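Local atomic coordinates of putative iron-regulated protein A (Parabacteroides distasonis ATCC 8503, PDB entry 4ECG), a protein that binds calcium ions in the crystal and belongs to the imelysin-like M75 family, whose members are putative metallopeptidases, its own function being unproven. Residues Asn237-Ile242 and Val293-Ala298; Gln90-Leu95 and Ser248-Asp253; Val62-Ala67 and Lys71-Asp76; Asp79-Val84 and Thr150-Leu155; Thr188-Asn193 and Lys197-Ser202. All coordinates share one frame; numbering follows the deposited sequence.

Interaction 1. Residues Asn237-Ile242 and Val293-Ala298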
# COMPACT_ATOMS: atom_id res chain seq x y z
N ASN A 237 9.56 1.52 6.40
CA ASN A 237 8.11 1.53 6.27
C ASN A 237 7.48 2.94 6.05
O ASN A 237 6.24 3.12 6.18
CB ASN A 237 7.55 0.87 7.51
CG ASN A 237 7.98 1.55 8.78
OD1 ASN A 237 8.25 2.75 8.79
ND2 ASN A 237 8.08 0.78 9.85
N GLY A 238 8.31 3.90 5.66
CA GLY A 238 7.83 5.23 5.28
C GLY A 238 7.95 5.55 3.80
O GLY A 238 7.93 4.66 2.96
N MSE A 239 8.09 6.83 3.48
CA MSE A 239 8.04 7.25 2.08
C MSE A 239 9.12 6.57 1.21
O MSE A 239 8.79 6.00 0.18
CB MSE A 239 8.08 8.77 1.96
CG MSE A 239 6.79 9.43 2.51
SE MSE A 239 7.11 11.23 3.18
CE MSE A 239 6.86 12.09 1.48
N ALA A 240 10.37 6.54 1.68
CA ALA A 240 11.45 5.93 0.89
C ALA A 240 11.30 4.42 0.83
O ALA A 240 11.74 3.78 -0.10
CB ALA A 240 12.82 6.34 1.40
N GLY A 241 10.63 3.83 1.80
CA GLY A 241 10.42 2.37 1.78
C GLY A 241 9.58 2.00 0.59
O GLY A 241 9.92 1.03 -0.15
N ILE A 242 8.48 2.73 0.40
CA ILE A 242 7.52 2.38 -0.66
C ILE A 242 8.04 2.73 -2.07
O ILE A 242 7.88 1.89 -2.99
CB ILE A 242 6.11 2.92 -0.41
CG1 ILE A 242 5.12 2.25 -1.38
CG2 ILE A 242 6.05 4.43 -0.56
CD1 ILE A 242 5.00 0.73 -1.27
N VAL A 293 1.14 7.68 -5.16
CA VAL A 293 0.20 8.75 -4.73
C VAL A 293 0.32 8.90 -3.20
O VAL A 293 0.28 9.98 -2.68
CB VAL A 293 -1.27 8.57 -5.25
CG1 VAL A 293 -2.22 9.63 -4.70
CG2 VAL A 293 -1.33 8.74 -6.74
N SER A 294 0.51 7.81 -2.49
CA SER A 294 0.73 7.88 -1.06
C SER A 294 1.90 8.79 -0.70
O SER A 294 1.79 9.58 0.25
CB SER A 294 1.00 6.47 -0.49
OG SER A 294 0.97 6.47 0.91
N ILE A 295 3.00 8.71 -1.46
CA ILE A 295 4.16 9.60 -1.22
C ILE A 295 3.78 11.08 -1.45
O ILE A 295 4.15 11.98 -0.70
CB ILE A 295 5.36 9.25 -2.13
CG1 ILE A 295 5.89 7.83 -1.86
CG2 ILE A 295 6.46 10.26 -1.96
CD1 ILE A 295 6.97 7.37 -2.81
N LYS A 296 3.05 11.28 -2.53
CA LYS A 296 2.67 12.57 -3.04
C LYS A 296 1.79 13.27 -2.05
O LYS A 296 2.00 14.43 -1.74
CB LYS A 296 1.97 12.42 -4.40
CG LYS A 296 1.75 13.73 -5.13
CD LYS A 296 1.18 13.53 -6.53
CE LYS A 296 0.92 14.84 -7.23
NZ LYS A 296 0.19 14.64 -8.52
N ASN A 297 0.81 12.56 -1.54
CA ASN A 297 -0.08 13.06 -0.50
C ASN A 297 0.69 13.45 0.71
O ASN A 297 0.41 14.50 1.30
CB ASN A 297 -1.08 11.95 -0.11
CG ASN A 297 -2.13 11.68 -1.18
OD1 ASN A 297 -2.26 12.42 -2.21
ND2 ASN A 297 -2.91 10.61 -0.95
N ALA A 298 1.63 12.57 1.11
CA ALA A 298 2.48 12.80 2.28
C ALA A 298 3.32 14.07 2.13
O ALA A 298 3.48 14.79 3.11
CB ALA A 298 3.44 11.61 2.52
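The first turn of helix 239-259 packs here against helix 284-300 in the buried helical core of this imelysin-like protein, with M239 and I242 facing I295 and A298. G238 is the N-cap of the first helix. M239 is a selenomethionine. Its chain bends at the last torsion (chi3 87°), and this brings CE across to the other helix. There M239 CE lies 3.5 Å from I295 O and 3.6 Å from A298 CB. The selenium follows the same methyl group, with M239 SE 3.7 Å from A298 CB. One turn further on, I242 CG2 meets the other branch of the isoleucine, at 3.6 Å from I295 CG1. I295 thus divides its two branches: CG2 faces the M239 methyl, while CG1 and CD1 face I242. Trimming I295 to an alanine would probably open a gap between the helices and leave I242 CG2 without its apolar mate. L372 and L368 of helix 355-377 lie against M239 and I295 and extend the apolar layer. The side chain of I242 also touches E92, a calcium ligand, which places this packing just behind a metal site. No hydrogen bond crosses between the two segments. Their fit rests on apolar shape, and the main-chain oxygen of I295 is met by a methyl group.

Interaction 2. Residues Gln90-Leu95 and Ser248-Asp253; sequences QSEAFL and SAKITD. With CA (calcium ion), chain H; CA (calcium ion), chain F.
The carboxylate of E92 is the flat group of this contact, and its two oxygens have different partners. OE1 takes K250, and OE2 binds a calcium ion. The bridge is a loose one: K250 NZ stands 3.4 Å from E92 OE1, a salt bridge whose hydrogen bond is weak. E92 OE2 lies 2.7 Å from the calcium ion, which D109 also binds. The second flat group is the ring of F94 in the same loop. S91 O sits 3.5 Å above the F94 ring plane, over its centre, and F39 meets the ring edge-to-face. E92 and K250 reach toward each other from opposite directions, both extended beyond CG. This lets the charges meet although E92 CA and K250 CA are 12.9 Å apart. K250 NZ also gives a hydrogen bond to N291 OD1, so it has a second polar partner. K250 NZ lies 3.7 Å from the calcium ion bound by E92, and the carboxylate probably balances both positive charges. On the same helix S248 O and D253 OD1, each 2.6 Å from a second calcium ion, bind it together with three waters. The loop of E92 follows helix 71-89. K250 projects from helix 239-259, where the turn at 248-251 is a wider pi-type one, and its side chain rests on Y288 of helix 284-300.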
# COMPACT_ATOMS: atom_id res chain seq x y z
N GLN A 90 -2.88 3.65 -1.22
CA GLN A 90 -2.54 5.04 -0.95
C GLN A 90 -2.03 5.26 0.46
O GLN A 90 -1.72 6.40 0.84
CB GLN A 90 -3.72 5.98 -1.29
CG GLN A 90 -3.97 6.03 -2.79
CD GLN A 90 -4.93 7.11 -3.25
OE1 GLN A 90 -5.56 7.77 -2.46
NE2 GLN A 90 -5.03 7.27 -4.54
N SER A 91 -1.85 4.18 1.23
CA SER A 91 -1.40 4.31 2.61
C SER A 91 -0.07 3.65 2.85
O SER A 91 0.41 3.64 3.99
CB SER A 91 -2.44 3.73 3.57
OG SER A 91 -2.31 2.34 3.68
N GLU A 92 0.55 3.14 1.80
CA GLU A 92 1.79 2.40 1.96
C GLU A 92 3.01 3.28 2.19
O GLU A 92 4.10 2.74 2.51
CB GLU A 92 2.02 1.40 0.82
CG GLU A 92 1.08 0.18 0.93
CD GLU A 92 1.52 -1.07 0.15
OE1 GLU A 92 2.74 -1.32 0.01
OE2 GLU A 92 0.60 -1.83 -0.27
N ALA A 93 2.86 4.61 2.09
CA ALA A 93 3.97 5.52 2.46
C ALA A 93 4.04 5.69 3.97
O ALA A 93 5.00 6.26 4.48
CB ALA A 93 3.84 6.89 1.78
N PHE A 94 3.02 5.17 4.68
CA PHE A 94 3.00 5.20 6.12
C PHE A 94 2.53 3.88 6.78
O PHE A 94 1.51 3.81 7.48
CB PHE A 94 2.21 6.41 6.62
CG PHE A 94 0.92 6.66 5.92
CD1 PHE A 94 0.88 7.40 4.76
CD2 PHE A 94 -0.27 6.20 6.44
CE1 PHE A 94 -0.35 7.69 4.14
CE2 PHE A 94 -1.46 6.47 5.83
CZ PHE A 94 -1.51 7.22 4.68
N LEU A 95 3.32 2.84 6.57
CA LEU A 95 3.07 1.53 7.16
C LEU A 95 3.64 1.48 8.57
O LEU A 95 3.42 0.50 9.30
CB LEU A 95 3.71 0.42 6.33
CG LEU A 95 2.94 0.07 5.07
CD1 LEU A 95 3.88 -0.72 4.18
CD2 LEU A 95 1.65 -0.68 5.46
N SER A 248 12.16 -1.68 -6.94
CA SER A 248 12.98 -2.91 -6.81
C SER A 248 12.25 -4.21 -6.63
O SER A 248 12.77 -5.18 -7.04
CB SER A 248 13.91 -2.87 -5.59
OG SER A 248 14.59 -1.68 -5.60
N ALA A 249 11.11 -4.23 -5.97
CA ALA A 249 10.39 -5.49 -5.71
C ALA A 249 9.19 -5.69 -6.61
O ALA A 249 9.12 -6.69 -7.30
CB ALA A 249 9.95 -5.57 -4.24
N LYS A 250 8.21 -4.78 -6.57
CA LYS A 250 6.91 -5.08 -7.17
C LYS A 250 7.01 -5.12 -8.71
O LYS A 250 6.34 -5.95 -9.35
CB LYS A 250 5.84 -4.07 -6.75
CG LYS A 250 5.63 -3.89 -5.26
CD LYS A 250 4.39 -3.07 -4.97
CE LYS A 250 4.10 -2.99 -3.46
NZ LYS A 250 2.76 -2.33 -3.27
N ILE A 251 7.82 -4.23 -9.28
CA ILE A 251 8.01 -4.16 -10.70
C ILE A 251 9.19 -5.06 -11.11
O ILE A 251 9.03 -5.93 -11.99
CB ILE A 251 8.19 -2.71 -11.23
CG1 ILE A 251 6.87 -1.92 -11.12
CG2 ILE A 251 8.59 -2.72 -12.70
CD1 ILE A 251 6.99 -0.40 -11.21
N THR A 252 10.32 -4.94 -10.44
CA THR A 252 11.58 -5.59 -10.90
C THR A 252 11.48 -7.09 -10.77
O THR A 252 11.85 -7.80 -11.71
CB THR A 252 12.86 -4.98 -10.25
OG1 THR A 252 12.96 -3.60 -10.65
CG2 THR A 252 14.15 -5.69 -10.70
N ASP A 253 10.92 -7.59 -9.68
CA ASP A 253 11.04 -9.02 -9.35
C ASP A 253 10.25 -9.93 -10.31
O ASP A 253 10.76 -11.01 -10.69
CB ASP A 253 10.71 -9.36 -7.85
CG ASP A 253 11.81 -8.88 -6.82
OD1 ASP A 253 12.94 -8.45 -7.24
OD2 ASP A 253 11.53 -8.96 -5.57
CA CA H . 14.58 -6.85 -6.07
CA CA F . 0.57 -4.43 -1.16
O HOH W 1 16.37 -5.46 -5.14
O HOH W 2 13.73 -6.61 -3.46
O HOH W 3 15.10 -8.97 -4.86

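Interaction 3. Residues Val62-Ala67 and Lys71-Asp76; sequences VDKFIA and KNDLAD
F65 runs from helix 29-68 onto the next helix, 71-89, and meets D73 and then L74 along its length. F65 CB starts 4.0 Å from D73 CB. The ring carbon CG comes near the backbone N and CA of L74. F65 CD1 then lies 3.9 Å from L74 CB, and CE1 touches the same atom. At the far end CE2 and CZ reach L74 CD1. That methyl sits over the ring in a CH-pi contact, 4.1 Å from the F65 ring centroid and 12° off the normal. The F65 ring lies side by side with L74, pointing the same way, because chi1 of 169° turns CG opposite the main-chain N. Were F65 an alanine, L74 CD1 would probably lose the face it rests on and a gap would open between the helices. Beside it K64 crosses D73 at about a right angle. K64 CE is 3.5 Å from D73 OD1, but K64 NZ stays 4.4 Å away, beyond a salt bridge. D73 OD2 instead bonds to S68 OG, where helix 29-68 ends. The segments form an antiparallel helical hairpin, their axes 157° apart and 8.3 Å at closest approach. L174 of helix 171-196 and L164 of a loop cover F65.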
# COMPACT_ATOMS: atom_id res chain seq x y z
N VAL A 62 -20.00 -8.13 -0.52
CA VAL A 62 -19.66 -9.56 -0.50
C VAL A 62 -20.81 -10.36 0.17
O VAL A 62 -21.23 -11.38 -0.33
CB VAL A 62 -18.32 -9.79 0.25
CG1 VAL A 62 -18.23 -11.24 0.72
CG2 VAL A 62 -17.14 -9.44 -0.63
N ASP A 63 -21.32 -9.88 1.27
CA ASP A 63 -22.43 -10.58 1.97
C ASP A 63 -23.67 -10.71 1.11
O ASP A 63 -24.35 -11.73 1.13
CB ASP A 63 -22.87 -9.82 3.21
CG ASP A 63 -21.96 -10.08 4.43
OD1 ASP A 63 -21.10 -11.00 4.35
OD2 ASP A 63 -22.16 -9.37 5.47
N LYS A 64 -24.00 -9.64 0.39
CA LYS A 64 -25.19 -9.62 -0.44
C LYS A 64 -25.01 -10.63 -1.60
O LYS A 64 -25.92 -11.40 -1.91
CB LYS A 64 -25.40 -8.19 -0.93
CG LYS A 64 -26.36 -7.99 -2.07
CD LYS A 64 -26.42 -6.49 -2.44
CE LYS A 64 -27.64 -6.17 -3.32
NZ LYS A 64 -27.85 -4.73 -3.51
N PHE A 65 -23.83 -10.65 -2.21
CA PHE A 65 -23.51 -11.72 -3.15
C PHE A 65 -23.57 -13.14 -2.54
O PHE A 65 -24.18 -14.04 -3.13
CB PHE A 65 -22.13 -11.57 -3.76
CG PHE A 65 -21.68 -12.78 -4.52
CD1 PHE A 65 -22.35 -13.18 -5.65
CD2 PHE A 65 -20.61 -13.54 -4.10
CE1 PHE A 65 -21.99 -14.34 -6.34
CE2 PHE A 65 -20.21 -14.66 -4.81
CZ PHE A 65 -20.89 -15.06 -5.94
N ILE A 66 -22.93 -13.37 -1.41
CA ILE A 66 -22.97 -14.72 -0.83
C ILE A 66 -24.41 -15.20 -0.68
O ILE A 66 -24.75 -16.29 -1.14
CB ILE A 66 -22.16 -14.85 0.46
CG1 ILE A 66 -20.67 -14.77 0.08
CG2 ILE A 66 -22.50 -16.17 1.16
CD1 ILE A 66 -19.71 -14.60 1.26
N ALA A 67 -25.27 -14.33 -0.15
CA ALA A 67 -26.70 -14.60 0.05
C ALA A 67 -27.49 -14.92 -1.24
O ALA A 67 -28.48 -15.67 -1.18
CB ALA A 67 -27.40 -13.48 0.87
N LYS A 71 -25.03 -12.63 -10.37
CA LYS A 71 -23.97 -12.01 -11.20
C LYS A 71 -23.83 -10.46 -11.00
O LYS A 71 -22.75 -9.98 -10.95
CB LYS A 71 -24.17 -12.45 -12.68
CG LYS A 71 -23.70 -11.49 -13.77
CD LYS A 71 -23.85 -12.09 -15.19
CE LYS A 71 -24.37 -11.07 -16.23
NZ LYS A 71 -23.28 -10.20 -16.77
N ASN A 72 -24.91 -9.71 -10.87
CA ASN A 72 -24.79 -8.28 -10.60
C ASN A 72 -24.19 -7.98 -9.22
O ASN A 72 -23.34 -7.06 -9.10
CB ASN A 72 -26.14 -7.53 -10.79
CG ASN A 72 -26.67 -7.63 -12.22
OD1 ASN A 72 -25.92 -7.86 -13.16
ND2 ASN A 72 -27.96 -7.48 -12.37
N ASP A 73 -24.57 -8.79 -8.21
CA ASP A 73 -24.05 -8.65 -6.84
C ASP A 73 -22.55 -8.97 -6.79
O ASP A 73 -21.82 -8.33 -6.06
CB ASP A 73 -24.83 -9.54 -5.85
CG ASP A 73 -26.27 -9.09 -5.67
OD1 ASP A 73 -26.67 -8.02 -6.19
OD2 ASP A 73 -27.03 -9.81 -5.00
N LEU A 74 -22.13 -9.95 -7.58
CA LEU A 74 -20.74 -10.28 -7.75
C LEU A 74 -19.96 -9.12 -8.36
O LEU A 74 -18.94 -8.69 -7.78
CB LEU A 74 -20.56 -11.52 -8.64
CG LEU A 74 -19.09 -12.02 -8.80
CD1 LEU A 74 -18.32 -12.31 -7.51
CD2 LEU A 74 -19.04 -13.27 -9.63
N ALA A 75 -20.42 -8.63 -9.52
CA ALA A 75 -19.80 -7.44 -10.16
C ALA A 75 -19.66 -6.31 -9.17
O ALA A 75 -18.58 -5.66 -9.14
CB ALA A 75 -20.60 -6.98 -11.41
N ASP A 76 -20.70 -6.08 -8.34
CA ASP A 76 -20.66 -5.01 -7.29
C ASP A 76 -19.62 -5.30 -6.19
O ASP A 76 -18.93 -4.38 -5.71
CB ASP A 76 -22.02 -4.77 -6.61
CG ASP A 76 -23.06 -4.04 -7.51
OD1 ASP A 76 -22.72 -3.58 -8.64
OD2 ASP A 76 -24.23 -3.92 -7.06

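Interaction 4. Residues Asp79-Val84 and Thr150-Leu155; sequences DAWRAV and TAEKML
Both carboxylate oxygens of E152 are gripped, OE2 by S281 OG and OE1 by H149 ND1, while the chain that carries them packs on W81. H149 and E152 fit the His and Glu of the GxHxxE motif of imelysin-like proteins, which has been proposed to bind metal. No metal is bound to E152 here. The motif lies on helix 147-155, which faces helix 71-89 in the helical core. The two axes run nearly antiparallel at 151°, and at 11.2 Å they are well apart. The indole of W81 bridges this distance. Its CG is anti to the backbone N (chi1 180°), which sends the ring straight across to the other helix. E152 CG lies 3.4 Å above the plane of the W81 ring, offset toward its rim, and is 3.5 Å from W81 CZ2. The carboxylate is turned only 19° from the ring plane, and E152 CD is 3.7 Å from W81 CH2. The indole N-H is also used: W81 NE1 bonds to F148 O, which fixes the rotation of the ring. F148 and F156 add edge-to-face contacts. With two bonds on the carboxylate and the indole over its chain, E152 has little room to turn. W111, a residue of a calcium site of this protein whose ion is not bound to this chain here, is close to E152. A151 and L155 lie more loosely against the five-membered end of the indole. W81 CD1 is 4.3 Å from A151 CB and also 4.3 Å from L155 CD1.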
# COMPACT_ATOMS: atom_id res chain seq x y z
N ASP A 79 -16.21 -4.53 -7.77
CA ASP A 79 -15.99 -3.08 -7.80
C ASP A 79 -15.59 -2.61 -6.38
O ASP A 79 -14.62 -1.84 -6.21
CB ASP A 79 -17.26 -2.31 -8.21
CG ASP A 79 -17.66 -2.48 -9.73
OD1 ASP A 79 -16.84 -3.03 -10.49
OD2 ASP A 79 -18.79 -2.04 -10.13
N ALA A 80 -16.34 -3.05 -5.38
CA ALA A 80 -16.08 -2.65 -4.00
C ALA A 80 -14.66 -3.11 -3.54
O ALA A 80 -13.98 -2.41 -2.82
CB ALA A 80 -17.21 -3.16 -3.07
N TRP A 81 -14.19 -4.25 -4.02
CA TRP A 81 -12.84 -4.75 -3.69
C TRP A 81 -11.81 -3.79 -4.20
O TRP A 81 -10.89 -3.37 -3.45
CB TRP A 81 -12.64 -6.15 -4.31
CG TRP A 81 -11.31 -6.78 -4.03
CD1 TRP A 81 -10.97 -7.62 -2.98
CD2 TRP A 81 -10.06 -6.58 -4.78
NE1 TRP A 81 -9.64 -7.95 -3.04
CE2 TRP A 81 -9.05 -7.36 -4.09
CE3 TRP A 81 -9.70 -5.87 -5.90
CZ2 TRP A 81 -7.75 -7.40 -4.53
CZ3 TRP A 81 -8.38 -5.92 -6.34
CH2 TRP A 81 -7.43 -6.67 -5.67
N ARG A 82 -11.93 -3.41 -5.47
CA ARG A 82 -11.04 -2.38 -6.07
C ARG A 82 -11.07 -1.02 -5.36
O ARG A 82 -10.04 -0.36 -5.22
CB ARG A 82 -11.37 -2.13 -7.55
CG ARG A 82 -11.16 -3.33 -8.46
CD ARG A 82 -11.36 -2.89 -9.91
NE ARG A 82 -11.55 -4.01 -10.86
CZ ARG A 82 -10.57 -4.76 -11.39
NH1 ARG A 82 -9.31 -4.58 -11.05
NH2 ARG A 82 -10.85 -5.70 -12.28
N ALA A 83 -12.25 -0.59 -4.97
CA ALA A 83 -12.44 0.72 -4.36
C ALA A 83 -11.83 0.78 -2.94
O ALA A 83 -11.25 1.76 -2.58
CB ALA A 83 -13.92 1.11 -4.36
N VAL A 84 -11.95 -0.29 -2.14
CA VAL A 84 -11.30 -0.30 -0.82
C VAL A 84 -9.79 -0.40 -0.97
O VAL A 84 -9.02 0.07 -0.13
CB VAL A 84 -11.86 -1.38 0.18
CG1 VAL A 84 -11.48 -2.81 -0.16
CG2 VAL A 84 -11.39 -1.07 1.56
N THR A 150 -6.66 -13.40 -1.32
CA THR A 150 -7.42 -14.64 -1.27
C THR A 150 -8.85 -14.30 -1.77
O THR A 150 -9.41 -15.03 -2.58
CB THR A 150 -7.41 -15.31 0.13
OG1 THR A 150 -6.09 -15.67 0.47
CG2 THR A 150 -8.28 -16.57 0.16
N ALA A 151 -9.44 -13.22 -1.27
CA ALA A 151 -10.73 -12.70 -1.75
C ALA A 151 -10.66 -12.47 -3.30
O ALA A 151 -11.49 -12.94 -4.03
CB ALA A 151 -11.10 -11.41 -0.99
N GLU A 152 -9.57 -11.85 -3.76
CA GLU A 152 -9.36 -11.52 -5.17
C GLU A 152 -9.43 -12.76 -6.01
O GLU A 152 -10.08 -12.78 -7.08
CB GLU A 152 -7.96 -10.89 -5.34
CG GLU A 152 -7.70 -10.21 -6.68
CD GLU A 152 -6.24 -9.92 -6.98
OE1 GLU A 152 -5.31 -10.29 -6.17
OE2 GLU A 152 -6.03 -9.35 -8.07
N LYS A 153 -8.74 -13.80 -5.53
CA LYS A 153 -8.57 -15.02 -6.28
C LYS A 153 -9.92 -15.69 -6.47
O LYS A 153 -10.12 -16.31 -7.49
CB LYS A 153 -7.61 -16.04 -5.61
CG LYS A 153 -7.14 -17.12 -6.60
CD LYS A 153 -6.19 -18.17 -5.99
CE LYS A 153 -5.70 -19.23 -7.00
NZ LYS A 153 -6.77 -20.16 -7.48
N MSE A 154 -10.81 -15.52 -5.51
CA MSE A 154 -12.16 -16.08 -5.54
C MSE A 154 -13.18 -15.19 -6.26
O MSE A 154 -14.21 -15.69 -6.68
CB MSE A 154 -12.65 -16.35 -4.12
CG MSE A 154 -11.81 -17.33 -3.33
SE MSE A 154 -12.26 -17.45 -1.42
CE MSE A 154 -11.08 -18.91 -1.05
N LEU A 155 -12.93 -13.88 -6.37
CA LEU A 155 -13.90 -12.97 -6.99
C LEU A 155 -13.67 -12.73 -8.50
O LEU A 155 -14.60 -12.37 -9.24
CB LEU A 155 -13.84 -11.62 -6.27
CG LEU A 155 -14.42 -11.57 -4.89
CD1 LEU A 155 -14.09 -10.21 -4.26
CD2 LEU A 155 -15.93 -11.84 -4.89

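Interaction 5. Residues Thr188-Asn193 and Lys197-Ser202; sequences TQDLYN and KGLGTS
N193 O receives two backbone N-H groups at the C-terminal end of helix 171-196, from K197 and from G198. K197 N bonds to N193 O at 2.8 Å with a nearly straight N-H...O angle of 167°, the usual i+4 helical bond. G198 N follows at 2.9 Å from N193 O, but its angle of 120° makes this i+5 bond weak. K197 is the first residue to leave helical backbone angles, and G198 then turns the chain away. At the backbone angles of G198 a side chain would jam against the carbonyl O of K197, which a glycine avoids. The turn brings L199 back against the side of the helix it has just left. L199 CD2 comes 3.4 Å from D190 O and 4.0 Å from N193 CB. The side chains of D190 and L199 cross at about a right angle, and the leucine methyls lie over D190 and N193, about a turn before the helix ends. K197 folds the other way along N193. Its CG stands between the backbone N and the carbonyl carbon (chi1 66°), and the chain bends at its last torsion. The two side chains lie side by side and point the same way. K197 NZ ends 3.8 Å from N193 OD1, too far for a hydrogen bond. This is surface packing away from the calcium sites. It joins the end of a long helix to the loop leading to helix 208-214. The second leucine methyl joins in, with L199 CD1 4.0 Å from D190 CB.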
# COMPACT_ATOMS: atom_id res chain seq x y z
N THR A 188 -9.02 -3.68 9.31
CA THR A 188 -9.24 -2.27 8.95
C THR A 188 -9.78 -1.44 10.11
O THR A 188 -9.31 -0.35 10.35
CB THR A 188 -10.13 -2.12 7.68
OG1 THR A 188 -9.60 -2.95 6.63
CG2 THR A 188 -10.14 -0.66 7.20
N GLN A 189 -10.76 -1.97 10.82
CA GLN A 189 -11.20 -1.36 12.07
C GLN A 189 -10.02 -1.21 13.01
O GLN A 189 -9.87 -0.15 13.59
CB GLN A 189 -12.32 -2.17 12.76
CG GLN A 189 -13.66 -2.01 12.04
CD GLN A 189 -14.68 -3.10 12.37
OE1 GLN A 189 -14.35 -4.09 13.05
NE2 GLN A 189 -15.93 -2.93 11.89
N ASP A 190 -9.20 -2.25 13.17
CA ASP A 190 -8.10 -2.17 14.12
C ASP A 190 -7.11 -1.07 13.69
O ASP A 190 -6.63 -0.31 14.51
CB ASP A 190 -7.44 -3.53 14.39
CG ASP A 190 -8.35 -4.49 15.21
OD1 ASP A 190 -9.29 -4.00 15.83
OD2 ASP A 190 -8.15 -5.72 15.21
N LEU A 191 -6.88 -0.94 12.40
CA LEU A 191 -5.94 0.02 11.85
C LEU A 191 -6.39 1.44 12.15
O LEU A 191 -5.60 2.27 12.62
CB LEU A 191 -5.85 -0.19 10.31
CG LEU A 191 -4.80 0.55 9.50
CD1 LEU A 191 -3.42 0.48 10.19
CD2 LEU A 191 -4.75 -0.04 8.07
N TYR A 192 -7.65 1.74 11.85
CA TYR A 192 -8.16 3.10 12.00
C TYR A 192 -8.28 3.40 13.49
O TYR A 192 -7.76 4.43 13.93
CB TYR A 192 -9.49 3.33 11.26
CG TYR A 192 -10.18 4.62 11.59
CD1 TYR A 192 -9.67 5.83 11.15
CD2 TYR A 192 -11.34 4.63 12.35
CE1 TYR A 192 -10.30 7.04 11.46
CE2 TYR A 192 -11.99 5.84 12.64
CZ TYR A 192 -11.47 7.04 12.19
OH TYR A 192 -12.08 8.24 12.49
N ASN A 193 -8.91 2.49 14.25
CA ASN A 193 -8.98 2.65 15.72
C ASN A 193 -7.63 2.73 16.37
O ASN A 193 -7.46 3.48 17.29
CB ASN A 193 -9.80 1.57 16.41
CG ASN A 193 -11.27 1.62 16.01
OD1 ASN A 193 -11.80 2.66 15.73
ND2 ASN A 193 -11.89 0.46 15.92
N LYS A 197 -7.67 6.06 18.47
CA LYS A 197 -7.83 5.95 19.92
C LYS A 197 -7.01 4.85 20.61
O LYS A 197 -7.05 4.73 21.83
CB LYS A 197 -9.31 5.84 20.29
CG LYS A 197 -10.06 4.59 19.85
CD LYS A 197 -11.54 4.67 20.30
CE LYS A 197 -12.22 3.31 20.58
NZ LYS A 197 -12.84 2.73 19.36
N GLY A 198 -6.24 4.08 19.85
CA GLY A 198 -5.59 2.88 20.38
C GLY A 198 -6.51 1.66 20.51
O GLY A 198 -7.74 1.77 20.40
N LEU A 199 -5.90 0.49 20.70
CA LEU A 199 -6.61 -0.79 20.76
C LEU A 199 -6.61 -1.33 22.17
O LEU A 199 -7.30 -2.27 22.48
CB LEU A 199 -5.96 -1.81 19.81
CG LEU A 199 -5.91 -1.41 18.32
CD1 LEU A 199 -5.13 -2.42 17.49
CD2 LEU A 199 -7.32 -1.22 17.74
N GLY A 200 -5.79 -0.75 23.03
CA GLY A 200 -5.69 -1.21 24.39
C GLY A 200 -4.97 -2.54 24.49
O GLY A 200 -5.20 -3.26 25.43
N THR A 201 -4.11 -2.87 23.54
CA THR A 201 -3.36 -4.12 23.61
C THR A 201 -1.93 -3.79 24.02
O THR A 201 -1.53 -2.64 24.11
CB THR A 201 -3.37 -4.91 22.26
OG1 THR A 201 -2.72 -4.15 21.23
CG2 THR A 201 -4.82 -5.28 21.83
N SER A 202 -1.15 -4.82 24.27
CA SER A 202 0.25 -4.67 24.57
C SER A 202 1.02 -3.92 23.46
O SER A 202 1.84 -3.06 23.76
CB SER A 202 0.84 -6.05 24.77
OG SER A 202 2.11 -5.94 25.35

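Interactions 1 and 2 lie near the centre of the fold, their centres 9 Å apart, and share helix 239-259. They touch where S294 OG meets A93 N and where I242 packs on E92, so apolar packing and a calcium site adjoin. Interactions 3 and 4 share helix 71-89, with centres 11 Å apart, and touch through L74 and L155. Interaction 5 is separate, on the surface, with centres 22 to 29 Å from the others. Along the chain interaction 3 comes first. The segments of interactions 2 and 4 alternate, as do those of 1 and 2. Helix 71-89 leads from the hairpin to the E92 loop, which interaction 2 joins to helix 239-259.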